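Local coordinates for protein chitinase (Paenibacillus sp. FPU-7, PDB 5GZT) that probably hydrolyses chitin and chitodextrins at internal beta-1,4-linked N-acetylglucosaminide bonds, using two family 18 glycoside hydrolase domains in one chain, at residues Thr494-Ala499 and Tyr580-Ala585; Lys1062-Tyr1067 and Gly1084-Thr1089. All coordinates share one frame; numbering follows the deposited sequence.

Contact 1 (Thr494-Ala499 with Tyr580-Ala585) and contact 2 (Lys1062-Tyr1067 with Gly1084-Thr1089) belong to the two successive family 18 regions of one chain. Their centres are 52 Å apart and their nearest atoms about 37 Å, so they do not touch. Both involve the antiparallel sheet of the insertion between the seventh and eighth strands of a TIM barrel, and the YTRYWD sequence around strand 578-582 recurs around strand 1065-1069. Contact 1 joins this insertion to a barrel loop by a hydrogen bond; contact 2 is packing within the insertion itself. The sodium ion, at Glu44, Thr50, Phe52 and Ser72, belongs to the separate N-terminal beta-solenoid.

Contact 1. Residues Thr494-Ala499 and Tyr580-Ala585; sequences TSHHTA and YWDDTA
His496 extends its imidazole from the loop 494-499 to the end of strand 578-582, where NE2 donates to Asp582 OD2 at 2.9 Å with an N-H...O angle of 159°. The carboxylate oxygen lies near the ring plane, at the imidazole edge, and is met on its anti side, with the donor tilted well out of the carboxylate plane. Ring and carboxylate planes are turned 59° apart. On the histidine side, CG lies anti to the carbonyl carbon (chi1 -55°), which swings the ring toward the strand; CD2 of His496 also meets Ala585 CB obliquely, at 3.6 Å, while His496 CE1 lies 3.7 Å from Asp582 CB. The two oxygens of Asp582 divide the work. OD2 holds the histidine, whereas Asp582 OD1 turns back on its own chain and accepts from Thr584 N and Ala585 N, both at 2.9 Å, forming an Asx turn and an Asx motif that shape the bend leaving the strand. One carboxylate thereby ties this turn of the barrel insertion to the loop between strand 478-481 and helix 510-519 of the TIM barrel. His497 turns to other partners: its backbone N bonds to Ser598 OG, and its ring meets that of Tyr534, so the insertion is engaged here too. Thr498 OG1 is in turn bonded to Thr483 O and Lys608 NZ. At Ala499 the loop comes back against the turn that follows the strand, and Ala499 CB rests 3.9 Å from Ala585 CB, a small methyl-to-methyl contact beside Ala587, which also touches His496.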
loop_
_atom_site.group_PDB
_atom_site.type_symbol
_atom_site.label_atom_id
_atom_site.label_comp_id
_atom_site.label_asym_id
_atom_site.label_seq_id
_atom_site.Cartn_x
_atom_site.Cartn_y
_atom_site.Cartn_z
ATOM N N THR B 494 -0.947 7.201 30.200
ATOM C CA THR B 494 -1.495 6.610 29.008
ATOM C C THR B 494 -1.691 7.645 27.895
ATOM O O THR B 494 -1.961 8.848 28.147
ATOM C CB THR B 494 -2.829 5.899 29.283
ATOM O OG1 THR B 494 -3.795 6.860 29.708
ATOM C CG2 THR B 494 -2.726 4.832 30.359
ATOM N N SER B 495 -1.565 7.191 26.660
ATOM C CA SER B 495 -1.951 7.996 25.529
ATOM C C SER B 495 -2.172 7.130 24.325
ATOM O O SER B 495 -2.249 5.918 24.414
ATOM C CB SER B 495 -0.888 9.108 25.262
ATOM O OG SER B 495 -1.418 10.123 24.382
ATOM N N HIS B 496 -2.367 7.745 23.178
ATOM C CA HIS B 496 -2.577 7.033 21.892
ATOM C C HIS B 496 -1.281 6.723 21.272
ATOM O O HIS B 496 -0.363 7.580 21.272
ATOM C CB HIS B 496 -3.369 7.904 20.900
ATOM C CG HIS B 496 -4.669 8.380 21.442
ATOM N ND1 HIS B 496 -5.687 7.512 21.794
ATOM C CD2 HIS B 496 -5.114 9.620 21.744
ATOM C CE1 HIS B 496 -6.686 8.200 22.327
ATOM N NE2 HIS B 496 -6.381 9.492 22.273
ATOM N N HIS B 497 -1.122 5.514 20.737
ATOM C CA HIS B 497 0.133 5.111 20.074
ATOM C C HIS B 497 0.188 5.364 18.575
ATOM O O HIS B 497 1.306 5.353 18.002
ATOM C CB HIS B 497 0.502 3.642 20.434
ATOM C CG HIS B 497 0.219 2.606 19.403
ATOM N ND1 HIS B 497 -0.889 1.772 19.439
ATOM C CD2 HIS B 497 0.989 2.150 18.397
ATOM C CE1 HIS B 497 -0.823 0.910 18.446
ATOM N NE2 HIS B 497 0.330 1.101 17.820
ATOM N N THR B 498 -0.972 5.544 17.934
ATOM C CA THR B 498 -0.998 5.624 16.494
ATOM C C THR B 498 -2.126 6.575 16.033
ATOM O O THR B 498 -2.699 6.427 14.986
ATOM C CB THR B 498 -0.993 4.254 15.811
ATOM O OG1 THR B 498 -0.724 4.404 14.379
ATOM C CG2 THR B 498 -2.322 3.497 16.017
ATOM N N ALA B 499 -2.363 7.615 16.823
ATOM C CA ALA B 499 -3.462 8.537 16.483
ATOM C C ALA B 499 -3.219 9.411 15.276
ATOM O O ALA B 499 -2.066 9.763 14.999
ATOM C CB ALA B 499 -3.736 9.414 17.668
ATOM N N TYR B 580 -13.983 3.244 23.921
ATOM C CA TYR B 580 -14.107 4.705 23.963
ATOM C C TYR B 580 -13.517 5.275 22.678
ATOM O O TYR B 580 -12.803 4.604 21.985
ATOM C CB TYR B 580 -13.286 5.230 25.148
ATOM C CG TYR B 580 -13.904 4.996 26.508
ATOM C CD1 TYR B 580 -15.137 5.494 26.815
ATOM C CD2 TYR B 580 -13.250 4.266 27.491
ATOM C CE1 TYR B 580 -15.692 5.319 28.094
ATOM C CE2 TYR B 580 -13.799 4.139 28.766
ATOM C CZ TYR B 580 -14.990 4.648 29.037
ATOM O OH TYR B 580 -15.543 4.469 30.268
ATOM N N TRP B 581 -13.830 6.529 22.346
ATOM C CA TRP B 581 -13.303 7.172 21.191
ATOM C C TRP B 581 -12.824 8.554 21.628
ATOM O O TRP B 581 -13.495 9.255 22.372
ATOM C CB TRP B 581 -14.458 7.364 20.238
ATOM C CG TRP B 581 -14.147 8.132 18.959
ATOM C CD1 TRP B 581 -14.614 9.382 18.618
ATOM C CD2 TRP B 581 -13.357 7.688 17.859
ATOM N NE1 TRP B 581 -14.136 9.707 17.412
ATOM C CE2 TRP B 581 -13.387 8.712 16.902
ATOM C CE3 TRP B 581 -12.561 6.553 17.622
ATOM C CZ2 TRP B 581 -12.754 8.617 15.634
ATOM C CZ3 TRP B 581 -11.941 6.428 16.325
ATOM C CH2 TRP B 581 -11.998 7.506 15.395
ATOM N N ASP B 582 -11.686 8.948 21.106
ATOM C CA ASP B 582 -11.190 10.313 21.295
ATOM C C ASP B 582 -11.504 11.059 20.017
ATOM O O ASP B 582 -10.936 10.830 18.971
ATOM C CB ASP B 582 -9.693 10.298 21.557
ATOM C CG ASP B 582 -9.105 11.737 21.829
ATOM O OD1 ASP B 582 -9.589 12.741 21.270
ATOM O OD2 ASP B 582 -8.051 11.835 22.451
ATOM N N ASP B 583 -12.464 11.944 20.104
ATOM C CA ASP B 583 -12.944 12.621 18.933
ATOM C C ASP B 583 -12.092 13.810 18.467
ATOM O O ASP B 583 -12.427 14.379 17.463
ATOM C CB ASP B 583 -14.364 13.165 19.094
ATOM C CG ASP B 583 -15.073 13.293 17.710
ATOM O OD1 ASP B 583 -14.931 12.461 16.709
ATOM O OD2 ASP B 583 -15.799 14.233 17.672
ATOM N N THR B 584 -11.028 14.136 19.154
ATOM C CA THR B 584 -10.047 15.115 18.631
ATOM C C THR B 584 -8.891 14.331 17.996
ATOM O O THR B 584 -8.536 14.565 16.790
ATOM C CB THR B 584 -9.547 15.933 19.789
ATOM O OG1 THR B 584 -10.652 16.563 20.422
ATOM C CG2 THR B 584 -8.541 16.965 19.336
ATOM N N ALA B 585 -8.348 13.315 18.700
ATOM C CA ALA B 585 -7.297 12.518 18.084
ATOM C C ALA B 585 -7.776 11.644 16.960
ATOM O O ALA B 585 -6.990 11.273 16.090
ATOM C CB ALA B 585 -6.650 11.624 19.125
#

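Contact 2. Residues Lys1062-Tyr1067 and Gly1084-Thr1089; sequences KGYTRY and GGTFIT
Tyr1064 lays the CE1 edge of its phenol ring and its hydroxyl over the side chain of Thr1086. The methyl CG2 of Thr1086 lies in the ring plane, 3.1 Å from Tyr1064 OH and 3.7 Å from Tyr1064 CE1, so the methyl meets the ring at its edge, not over a face. Thr1086 OG1 stays 3.9 Å from Tyr1064 OH, and the two hydroxyls are not bonded to each other. With CG2 set opposite the backbone N and OG1 beside it (chi1 -67°), the threonine offers the tyrosine its carbon branch. Thr1086 O is also near the ring plane, 3.7 Å from Tyr1064 CE1, and Ile1088 CG1 makes a looser, oblique contact with that carbon at 4.2 Å. Thr1086 and Ile1088 are alternate residues of one strand and point to the same side of it, whereas the phenylalanine between them, Phe1087, points away. The contact is thus van der Waals packing on one face of an antiparallel sheet, where a ring from the entrance of one strand bridges to the next strand but one. That sheet belongs to the alpha+beta insertion found in many family 18 chitinases between the seventh and eighth strands of the TIM barrel. Tyr1064 precedes strand 1065-1069, which lies at the sheet edge, and strand 1074-1079 runs between it and strand 1086-1089; Leu1077 of this middle strand touches both Tyr1064 and Ile1088. Tyr1059, just after helix 1052-1058, meets the tyrosine ring at about 40°, so the tyrosine also leans on the segment leaving that helix.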
loop_
_atom_site.group_PDB
_atom_site.type_symbol
_atom_site.label_atom_id
_atom_site.label_comp_id
_atom_site.label_asym_id
_atom_site.label_seq_id
_atom_site.Cartn_x
_atom_site.Cartn_y
_atom_site.Cartn_z
ATOM N N LYS B 1062 -12.328 -45.726 1.167
ATOM C CA LYS B 1062 -11.861 -46.440 -0.000
ATOM C C LYS B 1062 -10.730 -45.640 -0.520
ATOM O O LYS B 1062 -10.652 -45.358 -1.703
ATOM C CB LYS B 1062 -12.921 -46.528 -1.078
ATOM C CG LYS B 1062 -13.453 -47.901 -1.312
ATOM C CD LYS B 1062 -14.363 -48.369 -0.200
ATOM C CE LYS B 1062 -15.396 -49.269 -0.868
ATOM N NZ LYS B 1062 -16.344 -49.782 0.148
ATOM N N GLY B 1063 -9.844 -45.249 0.386
ATOM C CA GLY B 1063 -8.684 -44.467 -0.004
ATOM C C GLY B 1063 -8.962 -42.983 -0.068
ATOM O O GLY B 1063 -8.087 -42.229 -0.486
ATOM N N TYR B 1064 -10.175 -42.569 0.348
ATOM C CA TYR B 1064 -10.543 -41.165 0.396
ATOM C C TYR B 1064 -10.451 -40.832 1.852
ATOM O O TYR B 1064 -11.000 -41.548 2.713
ATOM C CB TYR B 1064 -11.984 -40.909 -0.163
ATOM C CG TYR B 1064 -12.018 -40.936 -1.668
ATOM C CD1 TYR B 1064 -11.724 -39.785 -2.411
ATOM C CD2 TYR B 1064 -12.289 -42.123 -2.370
ATOM C CE1 TYR B 1064 -11.705 -39.802 -3.815
ATOM C CE2 TYR B 1064 -12.303 -42.140 -3.767
ATOM C CZ TYR B 1064 -11.983 -41.004 -4.489
ATOM O OH TYR B 1064 -11.934 -41.061 -5.881
ATOM N N THR B 1065 -9.799 -39.706 2.121
ATOM C CA THR B 1065 -9.845 -39.096 3.451
ATOM C C THR B 1065 -10.734 -37.826 3.436
ATOM O O THR B 1065 -10.681 -37.013 2.471
ATOM C CB THR B 1065 -8.423 -38.730 3.940
ATOM O OG1 THR B 1065 -7.548 -39.851 3.696
ATOM C CG2 THR B 1065 -8.424 -38.352 5.416
ATOM N N ARG B 1066 -11.515 -37.693 4.511
ATOM C CA ARG B 1066 -12.430 -36.569 4.728
ATOM C C ARG B 1066 -11.647 -35.447 5.371
ATOM O O ARG B 1066 -11.059 -35.643 6.389
ATOM C CB ARG B 1066 -13.603 -36.950 5.621
ATOM C CG ARG B 1066 -14.515 -35.725 5.905
ATOM C CD ARG B 1066 -15.679 -36.064 6.816
ATOM N NE ARG B 1066 -16.613 -34.950 7.058
ATOM C CZ ARG B 1066 -16.420 -33.931 7.914
ATOM N NH1 ARG B 1066 -15.261 -33.757 8.581
ATOM N NH2 ARG B 1066 -17.384 -33.021 8.090
ATOM N N TYR B 1067 -11.623 -34.294 4.737
ATOM C CA TYR B 1067 -11.087 -33.062 5.298
ATOM C C TYR B 1067 -12.233 -32.013 5.543
ATOM O O TYR B 1067 -13.394 -32.224 5.125
ATOM C CB TYR B 1067 -10.016 -32.518 4.357
ATOM C CG TYR B 1067 -8.837 -33.502 4.209
ATOM C CD1 TYR B 1067 -7.903 -33.699 5.270
ATOM C CD2 TYR B 1067 -8.702 -34.286 3.054
ATOM C CE1 TYR B 1067 -6.858 -34.627 5.124
ATOM C CE2 TYR B 1067 -7.646 -35.176 2.895
ATOM C CZ TYR B 1067 -6.727 -35.338 3.925
ATOM O OH TYR B 1067 -5.719 -36.214 3.727
ATOM N N GLY B 1084 -4.968 -40.008 -10.566
ATOM C CA GLY B 1084 -3.993 -38.911 -10.608
ATOM C C GLY B 1084 -4.136 -37.963 -9.428
ATOM O O GLY B 1084 -3.468 -36.874 -9.413
ATOM N N GLY B 1085 -4.926 -38.424 -8.429
ATOM C CA GLY B 1085 -5.495 -37.557 -7.360
ATOM C C GLY B 1085 -6.955 -37.107 -7.629
ATOM O O GLY B 1085 -7.194 -36.367 -8.574
ATOM N N THR B 1086 -7.893 -37.559 -6.787
ATOM C CA THR B 1086 -9.346 -37.219 -6.876
ATOM C C THR B 1086 -9.857 -36.418 -5.625
ATOM O O THR B 1086 -9.671 -36.821 -4.477
ATOM C CB THR B 1086 -10.193 -38.484 -7.153
ATOM O OG1 THR B 1086 -9.859 -38.938 -8.459
ATOM C CG2 THR B 1086 -11.713 -38.207 -7.125
ATOM N N PHE B 1087 -10.441 -35.248 -5.921
ATOM C CA PHE B 1087 -10.945 -34.299 -4.931
ATOM C C PHE B 1087 -12.447 -34.233 -5.091
ATOM O O PHE B 1087 -12.918 -33.976 -6.196
ATOM C CB PHE B 1087 -10.368 -32.906 -5.237
ATOM C CG PHE B 1087 -10.874 -31.824 -4.326
ATOM C CD1 PHE B 1087 -12.036 -31.084 -4.662
ATOM C CD2 PHE B 1087 -10.201 -31.509 -3.165
ATOM C CE1 PHE B 1087 -12.509 -30.079 -3.818
ATOM C CE2 PHE B 1087 -10.669 -30.493 -2.319
ATOM C CZ PHE B 1087 -11.837 -29.779 -2.642
ATOM N N ILE B 1088 -13.171 -34.384 -3.991
ATOM C CA ILE B 1088 -14.651 -34.401 -3.986
ATOM C C ILE B 1088 -15.195 -33.268 -3.077
ATOM O O ILE B 1088 -14.749 -33.140 -1.973
ATOM C CB ILE B 1088 -15.185 -35.758 -3.470
ATOM C CG1 ILE B 1088 -14.706 -36.914 -4.346
ATOM C CG2 ILE B 1088 -16.713 -35.806 -3.433
ATOM C CD1 ILE B 1088 -15.056 -36.818 -5.839
ATOM N N THR B 1089 -16.210 -32.542 -3.534
ATOM C CA THR B 1089 -16.848 -31.457 -2.767
ATOM C C THR B 1089 -18.322 -31.731 -2.698
ATOM O O THR B 1089 -18.966 -32.029 -3.730
ATOM C CB THR B 1089 -16.548 -30.099 -3.386
ATOM O OG1 THR B 1089 -17.410 -29.101 -2.841
ATOM C CG2 THR B 1089 -16.615 -30.124 -4.933
#